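Side-chain contacts in sulfotransferase (Mycobacterium tuberculosis, PDB 2ZQ5), which probably transfers a sulfonate group to a hydroxyl or amino group of an acceptor molecule whose identity is not established: residues A[30-33]-A[34-37]; A[202-205]-A[206-209]; A[213-216]-A[217-220]; A[325-328]-A[329-333]. All coordinates share one frame; numbering follows the deposited sequence.

Interaction 1: residues A[30-33]-A[34-37]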
loop_
_atom_site.group_PDB
_atom_site.type_symbol
_atom_site.label_atom_id
_atom_site.label_comp_id
_atom_site.label_asym_id
_atom_site.label_seq_id
_atom_site.Cartn_x
_atom_site.Cartn_y
_atom_site.Cartn_z
ATOM N N GLY A 30 -13.797 9.502 14.400
ATOM C CA GLY A 30 -14.636 9.878 13.277
ATOM C C GLY A 30 -15.818 8.941 13.145
ATOM O O GLY A 30 -15.999 8.042 13.966
ATOM N N THR A 31 -16.634 9.155 12.120
ATOM C CA THR A 31 -17.790 8.304 11.896
ATOM C C THR A 31 -17.314 6.974 11.326
ATOM O O THR A 31 -16.153 6.829 10.946
ATOM C CB THR A 31 -18.776 8.935 10.899
ATOM O OG1 THR A 31 -18.153 9.036 9.614
ATOM C CG2 THR A 31 -19.193 10.320 11.370
ATOM N N ASP A 32 -18.220 6.009 11.268
ATOM C CA ASP A 32 -17.902 4.687 10.750
ATOM C C ASP A 32 -18.438 4.562 9.324
ATOM O O ASP A 32 -18.923 3.507 8.917
ATOM C CB ASP A 32 -18.517 3.628 11.675
ATOM C CG ASP A 32 -18.170 2.209 11.268
ATOM O OD1 ASP A 32 -16.992 1.946 10.951
ATOM O OD2 ASP A 32 -19.080 1.353 11.283
ATOM N N ASP A 33 -18.337 5.650 8.565
ATOM C CA ASP A 33 -18.813 5.663 7.188
ATOM C C ASP A 33 -17.971 4.796 6.261
ATOM O O ASP A 33 -18.416 4.438 5.171
ATOM C CB ASP A 33 -18.865 7.094 6.644
ATOM C CG ASP A 33 -19.973 7.914 7.276
ATOM O OD1 ASP A 33 -21.114 7.411 7.353
ATOM O OD2 ASP A 33 -19.707 9.063 7.688
ATOM N N ASP A 34 -16.756 4.460 6.684
ATOM C CA ASP A 34 -15.904 3.614 5.858
ATOM C C ASP A 34 -15.960 2.156 6.310
ATOM O O ASP A 34 -15.202 1.312 5.833
ATOM C CB ASP A 34 -14.458 4.144 5.832
ATOM C CG ASP A 34 -13.834 4.258 7.209
ATOM O OD1 ASP A 34 -14.570 4.284 8.217
ATOM O OD2 ASP A 34 -12.588 4.344 7.274
ATOM N N ASN A 35 -16.884 1.871 7.224
ATOM C CA ASN A 35 -17.104 0.521 7.735
ATOM C C ASN A 35 -15.846 -0.110 8.332
ATOM O O ASN A 35 -15.631 -1.314 8.214
ATOM C CB ASN A 35 -17.652 -0.357 6.603
ATOM C CG ASN A 35 -18.404 -1.568 7.110
ATOM O OD1 ASN A 35 -19.155 -1.479 8.080
ATOM N ND2 ASN A 35 -18.226 -2.705 6.441
ATOM N N TYR A 36 -15.030 0.699 8.999
ATOM C CA TYR A 36 -13.793 0.198 9.583
ATOM C C TYR A 36 -14.015 -0.718 10.784
ATOM O O TYR A 36 -13.213 -1.615 11.039
ATOM C CB TYR A 36 -12.875 1.372 9.962
ATOM C CG TYR A 36 -13.072 1.924 11.357
ATOM C CD1 TYR A 36 -12.295 1.464 12.421
ATOM C CD2 TYR A 36 -14.034 2.902 11.615
ATOM C CE1 TYR A 36 -12.472 1.963 13.707
ATOM C CE2 TYR A 36 -14.217 3.408 12.895
ATOM C CZ TYR A 36 -13.436 2.935 13.936
ATOM O OH TYR A 36 -13.628 3.424 15.209
ATOM N N ARG A 37 -15.101 -0.505 11.522
ATOM C CA ARG A 37 -15.373 -1.344 12.681
ATOM C C ARG A 37 -15.652 -2.791 12.286
ATOM O O ARG A 37 -15.109 -3.714 12.896
ATOM C CB ARG A 37 -16.544 -0.781 13.488
ATOM C CG ARG A 37 -16.168 0.423 14.340
ATOM C CD ARG A 37 -17.358 0.933 15.134
ATOM N NE ARG A 37 -16.970 1.902 16.155
ATOM C CZ ARG A 37 -16.211 1.617 17.211
ATOM N NH1 ARG A 37 -15.755 0.385 17.391
ATOM N NH2 ARG A 37 -15.913 2.563 18.090
HETATM O O HOH W 1 -18.423 -1.032 10.745
#

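Interaction 2: residues A[202-205]-A[206-209]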
loop_
_atom_site.group_PDB
_atom_site.type_symbol
_atom_site.label_atom_id
_atom_site.label_comp_id
_atom_site.label_asym_id
_atom_site.label_seq_id
_atom_site.Cartn_x
_atom_site.Cartn_y
_atom_site.Cartn_z
ATOM N N ARG A 202 -15.672 -9.259 -1.110
ATOM C CA ARG A 202 -17.094 -8.958 -1.280
ATOM C C ARG A 202 -17.455 -7.522 -0.901
ATOM O O ARG A 202 -18.611 -7.121 -1.019
ATOM C CB ARG A 202 -17.939 -9.916 -0.426
ATOM C CG ARG A 202 -17.911 -11.370 -0.879
ATOM C CD ARG A 202 -18.732 -12.268 0.041
ATOM N NE ARG A 202 -17.951 -12.814 1.152
ATOM C CZ ARG A 202 -18.164 -12.535 2.434
ATOM N NH1 ARG A 202 -19.136 -11.705 2.786
ATOM N NH2 ARG A 202 -17.409 -13.095 3.369
ATOM N N GLN A 203 -16.472 -6.743 -0.461
ATOM C CA GLN A 203 -16.734 -5.374 -0.028
ATOM C C GLN A 203 -16.663 -4.292 -1.086
ATOM O O GLN A 203 -15.972 -4.423 -2.095
ATOM C CB GLN A 203 -15.767 -4.981 1.095
ATOM C CG GLN A 203 -15.787 -5.899 2.297
ATOM C CD GLN A 203 -17.190 -6.147 2.801
ATOM O OE1 GLN A 203 -17.895 -5.217 3.206
ATOM N NE2 GLN A 203 -17.610 -7.406 2.775
ATOM N N ASP A 204 -17.396 -3.215 -0.831
ATOM C CA ASP A 204 -17.374 -2.052 -1.699
ATOM C C ASP A 204 -16.247 -1.194 -1.125
ATOM O O ASP A 204 -16.322 -0.741 0.018
ATOM C CB ASP A 204 -18.702 -1.297 -1.624
ATOM C CG ASP A 204 -18.619 0.081 -2.238
ATOM O OD1 ASP A 204 -17.816 0.265 -3.178
ATOM O OD2 ASP A 204 -19.361 0.978 -1.781
ATOM N N TRP A 205 -15.189 -1.000 -1.907
ATOM C CA TRP A 205 -14.042 -0.217 -1.454
ATOM C C TRP A 205 -14.247 1.289 -1.544
ATOM O O TRP A 205 -13.413 2.055 -1.058
ATOM C CB TRP A 205 -12.800 -0.543 -2.287
ATOM C CG TRP A 205 -12.156 -1.880 -2.071
ATOM C CD1 TRP A 205 -12.546 -3.077 -2.601
ATOM C CD2 TRP A 205 -10.920 -2.125 -1.387
ATOM N NE1 TRP A 205 -11.618 -4.052 -2.301
ATOM C CE2 TRP A 205 -10.611 -3.493 -1.559
ATOM C CE3 TRP A 205 -10.040 -1.318 -0.652
ATOM C CZ2 TRP A 205 -9.455 -4.073 -1.025
ATOM C CZ3 TRP A 205 -8.889 -1.894 -0.121
ATOM C CH2 TRP A 205 -8.607 -3.259 -0.310
ATOM N N THR A 206 -15.341 1.729 -2.152
ATOM C CA THR A 206 -15.546 3.160 -2.323
ATOM C C THR A 206 -15.387 4.016 -1.066
ATOM O O THR A 206 -14.681 5.016 -1.093
ATOM C CB THR A 206 -16.899 3.450 -2.995
ATOM O OG1 THR A 206 -17.004 2.666 -4.192
ATOM C CG2 THR A 206 -16.991 4.923 -3.379
ATOM N N PRO A 207 -16.021 3.637 0.053
ATOM C CA PRO A 207 -15.857 4.469 1.250
ATOM C C PRO A 207 -14.394 4.598 1.671
ATOM O O PRO A 207 -13.963 5.659 2.119
ATOM C CB PRO A 207 -16.706 3.747 2.294
ATOM C CG PRO A 207 -17.781 3.105 1.461
ATOM C CD PRO A 207 -17.005 2.567 0.285
ATOM N N SER A 208 -13.634 3.518 1.518
ATOM C CA SER A 208 -12.218 3.535 1.878
ATOM C C SER A 208 -11.430 4.442 0.941
ATOM O O SER A 208 -10.514 5.138 1.372
ATOM C CB SER A 208 -11.631 2.122 1.838
ATOM O OG SER A 208 -12.143 1.331 2.894
ATOM N N TYR A 209 -11.775 4.436 -0.343
ATOM C CA TYR A 209 -11.066 5.302 -1.276
ATOM C C TYR A 209 -11.461 6.759 -1.084
ATOM O O TYR A 209 -10.661 7.660 -1.326
ATOM C CB TYR A 209 -11.285 4.845 -2.722
ATOM C CG TYR A 209 -10.264 3.812 -3.145
ATOM C CD1 TYR A 209 -10.246 2.542 -2.565
ATOM C CD2 TYR A 209 -9.272 4.127 -4.072
ATOM C CE1 TYR A 209 -9.264 1.613 -2.893
ATOM C CE2 TYR A 209 -8.280 3.201 -4.412
ATOM C CZ TYR A 209 -8.283 1.949 -3.815
ATOM O OH TYR A 209 -7.307 1.029 -4.125
#

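Interaction 3: residues A[213-216]-A[217-220]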
loop_
_atom_site.group_PDB
_atom_site.type_symbol
_atom_site.label_atom_id
_atom_site.label_comp_id
_atom_site.label_asym_id
_atom_site.label_seq_id
_atom_site.Cartn_x
_atom_site.Cartn_y
_atom_site.Cartn_z
ATOM N N ARG A 213 -8.827 9.761 -0.478
ATOM C CA ARG A 213 -8.830 11.066 -1.135
ATOM C C ARG A 213 -8.797 12.221 -0.131
ATOM O O ARG A 213 -8.087 13.207 -0.343
ATOM C CB ARG A 213 -10.053 11.188 -2.047
ATOM C CG ARG A 213 -10.151 12.520 -2.764
ATOM C CD ARG A 213 -11.196 12.474 -3.867
ATOM N NE ARG A 213 -11.411 13.794 -4.455
ATOM C CZ ARG A 213 -12.068 14.776 -3.845
ATOM N NH1 ARG A 213 -12.576 14.582 -2.634
ATOM N NH2 ARG A 213 -12.218 15.952 -4.441
ATOM N N ARG A 214 -9.561 12.107 0.953
ATOM C CA ARG A 214 -9.566 13.148 1.977
ATOM C C ARG A 214 -8.159 13.291 2.548
ATOM O O ARG A 214 -7.727 14.393 2.886
ATOM C CB ARG A 214 -10.547 12.806 3.103
ATOM C CG ARG A 214 -12.015 12.866 2.712
ATOM C CD ARG A 214 -12.893 12.767 3.952
ATOM N NE ARG A 214 -12.575 13.825 4.909
ATOM C CZ ARG A 214 -13.122 13.939 6.116
ATOM N NH1 ARG A 214 -14.023 13.057 6.527
ATOM N NH2 ARG A 214 -12.768 14.937 6.913
ATOM N N ASN A 215 -7.443 12.176 2.663
ATOM C CA ASN A 215 -6.082 12.234 3.172
ATOM C C ASN A 215 -5.130 12.867 2.157
ATOM O O ASN A 215 -4.191 13.562 2.543
ATOM C CB ASN A 215 -5.602 10.845 3.597
ATOM C CG ASN A 215 -5.906 10.560 5.056
ATOM O OD1 ASN A 215 -5.588 11.373 5.929
ATOM N ND2 ASN A 215 -6.520 9.414 5.333
ATOM N N LEU A 216 -5.361 12.641 0.863
ATOM C CA LEU A 216 -4.510 13.267 -0.147
ATOM C C LEU A 216 -4.753 14.778 -0.129
ATOM O O LEU A 216 -3.819 15.562 -0.286
ATOM C CB LEU A 216 -4.804 12.716 -1.549
ATOM C CG LEU A 216 -4.504 11.236 -1.806
ATOM C CD1 LEU A 216 -4.505 10.991 -3.311
ATOM C CD2 LEU A 216 -3.148 10.853 -1.227
ATOM N N GLN A 217 -6.009 15.180 0.055
ATOM C CA GLN A 217 -6.360 16.599 0.118
ATOM C C GLN A 217 -5.636 17.267 1.282
ATOM O O GLN A 217 -5.138 18.387 1.159
ATOM C CB GLN A 217 -7.865 16.782 0.321
ATOM C CG GLN A 217 -8.733 16.446 -0.875
ATOM C CD GLN A 217 -10.206 16.631 -0.565
ATOM O OE1 GLN A 217 -10.734 16.034 0.373
ATOM N NE2 GLN A 217 -10.877 17.467 -1.350
ATOM N N LEU A 218 -5.599 16.577 2.418
ATOM C CA LEU A 218 -4.946 17.084 3.619
ATOM C C LEU A 218 -3.432 17.167 3.455
ATOM O O LEU A 218 -2.832 18.225 3.648
ATOM C CB LEU A 218 -5.276 16.176 4.804
ATOM C CG LEU A 218 -4.441 16.383 6.071
ATOM C CD1 LEU A 218 -4.837 17.693 6.747
ATOM C CD2 LEU A 218 -4.650 15.198 7.003
ATOM N N ILE A 219 -2.817 16.046 3.098
ATOM C CA ILE A 219 -1.372 16.003 2.933
ATOM C C ILE A 219 -0.900 16.922 1.811
ATOM O O ILE A 219 0.174 17.516 1.904
ATOM C CB ILE A 219 -0.902 14.548 2.679
ATOM C CG1 ILE A 219 -1.242 13.692 3.900
ATOM C CG2 ILE A 219 0.602 14.517 2.384
ATOM C CD1 ILE A 219 -1.047 12.202 3.687
ATOM N N GLY A 220 -1.712 17.055 0.763
ATOM C CA GLY A 220 -1.343 17.905 -0.357
ATOM C C GLY A 220 -1.875 19.328 -0.298
ATOM O O GLY A 220 -1.855 20.030 -1.308
#

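Interaction 4: residues A[325-328]-A[329-333]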
loop_
_atom_site.group_PDB
_atom_site.type_symbol
_atom_site.label_atom_id
_atom_site.label_comp_id
_atom_site.label_asym_id
_atom_site.label_seq_id
_atom_site.Cartn_x
_atom_site.Cartn_y
_atom_site.Cartn_z
ATOM N N LEU A 325 13.755 5.877 -18.485
ATOM C CA LEU A 325 13.340 7.173 -19.009
ATOM C C LEU A 325 12.501 7.078 -20.278
ATOM O O LEU A 325 11.570 7.858 -20.470
ATOM C CB LEU A 325 14.564 8.060 -19.257
ATOM C CG LEU A 325 15.157 8.770 -18.037
ATOM C CD1 LEU A 325 14.156 9.788 -17.511
ATOM C CD2 LEU A 325 15.516 7.760 -16.958
ATOM N N GLY A 326 12.830 6.127 -21.146
ATOM C CA GLY A 326 12.069 5.967 -22.372
ATOM C C GLY A 326 10.659 5.495 -22.073
ATOM O O GLY A 326 9.694 5.924 -22.712
ATOM N N THR A 327 10.541 4.600 -21.097
ATOM C CA THR A 327 9.242 4.072 -20.700
ATOM C C THR A 327 8.398 5.191 -20.101
ATOM O O THR A 327 7.228 5.348 -20.445
ATOM C CB THR A 327 9.398 2.950 -19.660
ATOM O OG1 THR A 327 10.164 1.880 -20.227
ATOM C CG2 THR A 327 8.035 2.419 -19.238
ATOM N N VAL A 328 9.001 5.966 -19.205
ATOM C CA VAL A 328 8.308 7.080 -18.568
ATOM C C VAL A 328 7.888 8.103 -19.617
ATOM O O VAL A 328 6.794 8.662 -19.550
ATOM C CB VAL A 328 9.207 7.776 -17.526
ATOM C CG1 VAL A 328 8.522 9.032 -16.999
ATOM C CG2 VAL A 328 9.505 6.821 -16.384
ATOM N N ALA A 329 8.761 8.345 -20.589
ATOM C CA ALA A 329 8.461 9.300 -21.647
ATOM C C ALA A 329 7.233 8.850 -22.427
ATOM O O ALA A 329 6.413 9.674 -22.829
ATOM C CB ALA A 329 9.655 9.442 -22.585
ATOM N N ASP A 330 7.101 7.543 -22.633
ATOM C CA ASP A 330 5.962 7.019 -23.373
ATOM C C ASP A 330 4.687 7.094 -22.536
ATOM O O ASP A 330 3.595 7.262 -23.073
ATOM C CB ASP A 330 6.219 5.576 -23.814
ATOM C CG ASP A 330 5.327 5.158 -24.967
ATOM O OD1 ASP A 330 5.389 5.812 -26.029
ATOM O OD2 ASP A 330 4.562 4.182 -24.818
ATOM N N ILE A 331 4.828 6.962 -21.221
ATOM C CA ILE A 331 3.679 7.051 -20.327
ATOM C C ILE A 331 3.134 8.477 -20.390
ATOM O O ILE A 331 1.926 8.686 -20.506
ATOM C CB ILE A 331 4.074 6.702 -18.875
ATOM C CG1 ILE A 331 4.366 5.202 -18.773
ATOM C CG2 ILE A 331 2.957 7.097 -17.911
ATOM C CD1 ILE A 331 4.925 4.772 -17.437
ATOM N N TYR A 332 4.031 9.457 -20.318
ATOM C CA TYR A 332 3.622 10.855 -20.397
ATOM C C TYR A 332 2.960 11.128 -21.745
ATOM O O TYR A 332 1.926 11.791 -21.818
ATOM C CB TYR A 332 4.827 11.783 -20.227
ATOM C CG TYR A 332 5.180 12.110 -18.790
ATOM C CD1 TYR A 332 5.575 11.112 -17.899
ATOM C CD2 TYR A 332 5.142 13.426 -18.329
ATOM C CE1 TYR A 332 5.930 11.420 -16.586
ATOM C CE2 TYR A 332 5.493 13.744 -17.021
ATOM C CZ TYR A 332 5.888 12.737 -16.154
ATOM O OH TYR A 332 6.259 13.048 -14.866
ATOM N N ARG A 333 3.561 10.609 -22.812
ATOM C CA ARG A 333 3.025 10.793 -24.155
ATOM C C ARG A 333 1.611 10.235 -24.242
ATOM O O ARG A 333 0.694 10.905 -24.714
ATOM C CB ARG A 333 3.909 10.083 -25.183
ATOM C CG ARG A 333 3.399 10.193 -26.617
ATOM C CD ARG A 333 4.061 9.163 -27.525
ATOM N NE ARG A 333 3.774 7.798 -27.089
ATOM C CZ ARG A 333 2.558 7.259 -27.060
ATOM N NH1 ARG A 333 1.504 7.966 -27.444
ATOM N NH2 ARG A 333 2.393 6.013 -26.634
#

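Interaction 1: residues A[30-33]-A[34-37]
Asp32 reaches across the turn with its carboxylate over the start of the following helix, where OD1 takes the backbone N-H of Arg37 at 3.1 Å. The bond is nearly straight, 173° at the hydrogen, and the donor comes from the syn side of the carboxylate, 27° out of its plane. With chi1 at -177° the carboxylate swings away from its own backbone N, which brings OD1 also to 3.2 Å from Tyr36 CD2, obliquely to that ring. The other oxygen, OD2, is joined to Asn35 OD1 by a water that donates to both, while Asn35 ND2 bonds to Glu38. Asp32 to Asn35 form a type I beta turn, closed by Asn35 N to Asp32 O at 3.1 Å. Asn35 holds the N-cap position of helix 36-50 but its side chain makes no capping bond; an N-H of the first turn is met by the Asp32 carboxylate instead. Arg37 lays its CG over one face of the Tyr36 ring, 3.7 Å above the plane and toward the rim, while Tyr36 OH bonds to His17 and Arg72 makes a cation-pi contact with the ring. Asp34 turns its carboxylate elsewhere, to Arg72 and Ser181.

Interaction 2: residues A[202-205]-A[206-209]
The N-terminal capping of helix 206-219 is carried by Asp204, whose side chain accepts from the first helical residue. One oxygen does all the work: Asp204 OD1 receives the hydroxyl of Thr206, OG1 lying 2.7 Å away on its syn lone pair, and also the Thr206 backbone N at 3.1 Å, which comes from above the carboxylate plane, 67° out of it. The Thr206 hydroxyl stands beside its own backbone N (chi1 -52°), and this brings the two donors to the same acceptor. Asp204 OD2 lies 3.5 Å from Pro207 CD, the aspartate and the proline ring crossing at about a right angle. Pro207 has no N-H to offer, which costs nothing in the first turn of a helix. Tyr209 N bonds to Trp205 O at 3.0 Å, an i to i+4 backbone bond. Their side chains meet too: Trp205 CE3 lies in the plane of the phenol at its edge, 3.8 Å from Tyr209 CE1, while the tyrosine approaches the indole obliquely. Ser208 packs against the loop residues Ser181 and His183. Trp205, Thr206 and Tyr209 all rest on helix 239-245, and Tyr209 OH bonds to Ser234 at the start of helix 234-237.

Interaction 3: residues A[213-216]-A[217-220]
Arg213 and Gln217, one helical turn apart, meet through their side-chain ends: the extended arginine passes obliquely by the glutamine, and the amide carbon CD lies over one face of the guanidinium. The planes are turned 47° from each other, and Arg213 NH1 comes no nearer to Gln217 NE2 than 3.6 Å, a tilted van der Waals contact. Arg213 CG stands trans to the backbone N (chi1 179°), which sends the chain along the helix toward Gln217. The amide finds its polar partner elsewhere, NE2 bonding to the carbonyl of Val88. Arg213 O also takes Gln217 N at 2.9 Å. Arg214 comes next and leans away, its chain bent at chi3 and its guanidinium in a cation-pi contact with Trp79; toward the second segment it offers mainly its backbone, Arg214 O accepting Leu218 N at 3.1 Å and Gln217 OE1 lying 3.5 Å from Arg214 CA. Asn215 runs side by side with Leu218, OD1 being 4.1 Å from Leu218 CD2, and that oxygen bonds to Ser75 of helix 55-81. Asn215 O receives Ile219 N at 2.9 Å with the hydrogen almost in line, 173°, and Ile219 CG1 sits 3.2 Å from the same oxygen. Leu216 turns its side chain to Leu177 and to Trp228 and Leu230 of strand 227-231, while its O accepts Gly220 N at 2.8 Å. These are the last two turns of helix 206-219, the C-terminal end of a largely buried alpha-helix packed between the parallel sheet and helix 55-81, with Gly220 as the first residue to leave helical geometry.

Interaction 4: residues A[325-328]-A[329-333]
Val328 and Tyr332 form the close-packed side of this helical turn, lying side by side and pointing the same way. Val328 CG1 meets Tyr332 CE1 at 3.5 Å; this methyl stands trans to the backbone N (chi1 173°), on the flank that the phenol passes. The Val328 carbonyl oxygen accepts Tyr332 N at 3.0 Å and lies at the edge of the ring, near its plane, 3.2 Å from Tyr332 CD1. Leu111 of helix 104-111 and Met347 of helix 341-348 cover both residues, and Tyr332 OH bonds to Asp114. Ile331, also buried, packs on Tyr313 and Val315 of strand 312-316. On the more exposed flank Asp330 meets 325-328 only near its backbone, through N to Gly326 O and CB 3.5 Å from Thr327 O. Its carboxylate turns away to a salt bridge with exposed Arg333: NE at 2.8 Å and NH2 at 3.1 Å both reach Asp330 OD1, which lies in the guanidinium plane, yet they meet the carboxylate from above one face, 47° out of its plane for NE. Asp330 OD2 bonds to Tyr313 OH, linking the surface arginine to the sheet. Such a division is typical of an amphipathic helix flanking an edge strand, here 312-316 of the parallel alpha/beta sheet.

From the N terminus, interaction 1 turns the loop after helix 13-24 into helix 36-50, and interaction 2 turns the loop after helix 194-201 into helix 206-219. Far apart in sequence, these two helix starts touch in space, Asp33 O lying 3.4 Å from Pro207 CB. Interaction 3 follows on the same helix as interaction 2 and ends it, their centres about 18 Å apart. Interaction 4 lies on helix 324-334, on the opposite side of the chain's centre from interaction 1, about 39 Å between centres. Each contact closes only a local turn, and all four run in series without nesting or crossing. Interactions 1 and 2 thus bring two helix starts together, while interaction 4 stands separate, beside strand 312-316.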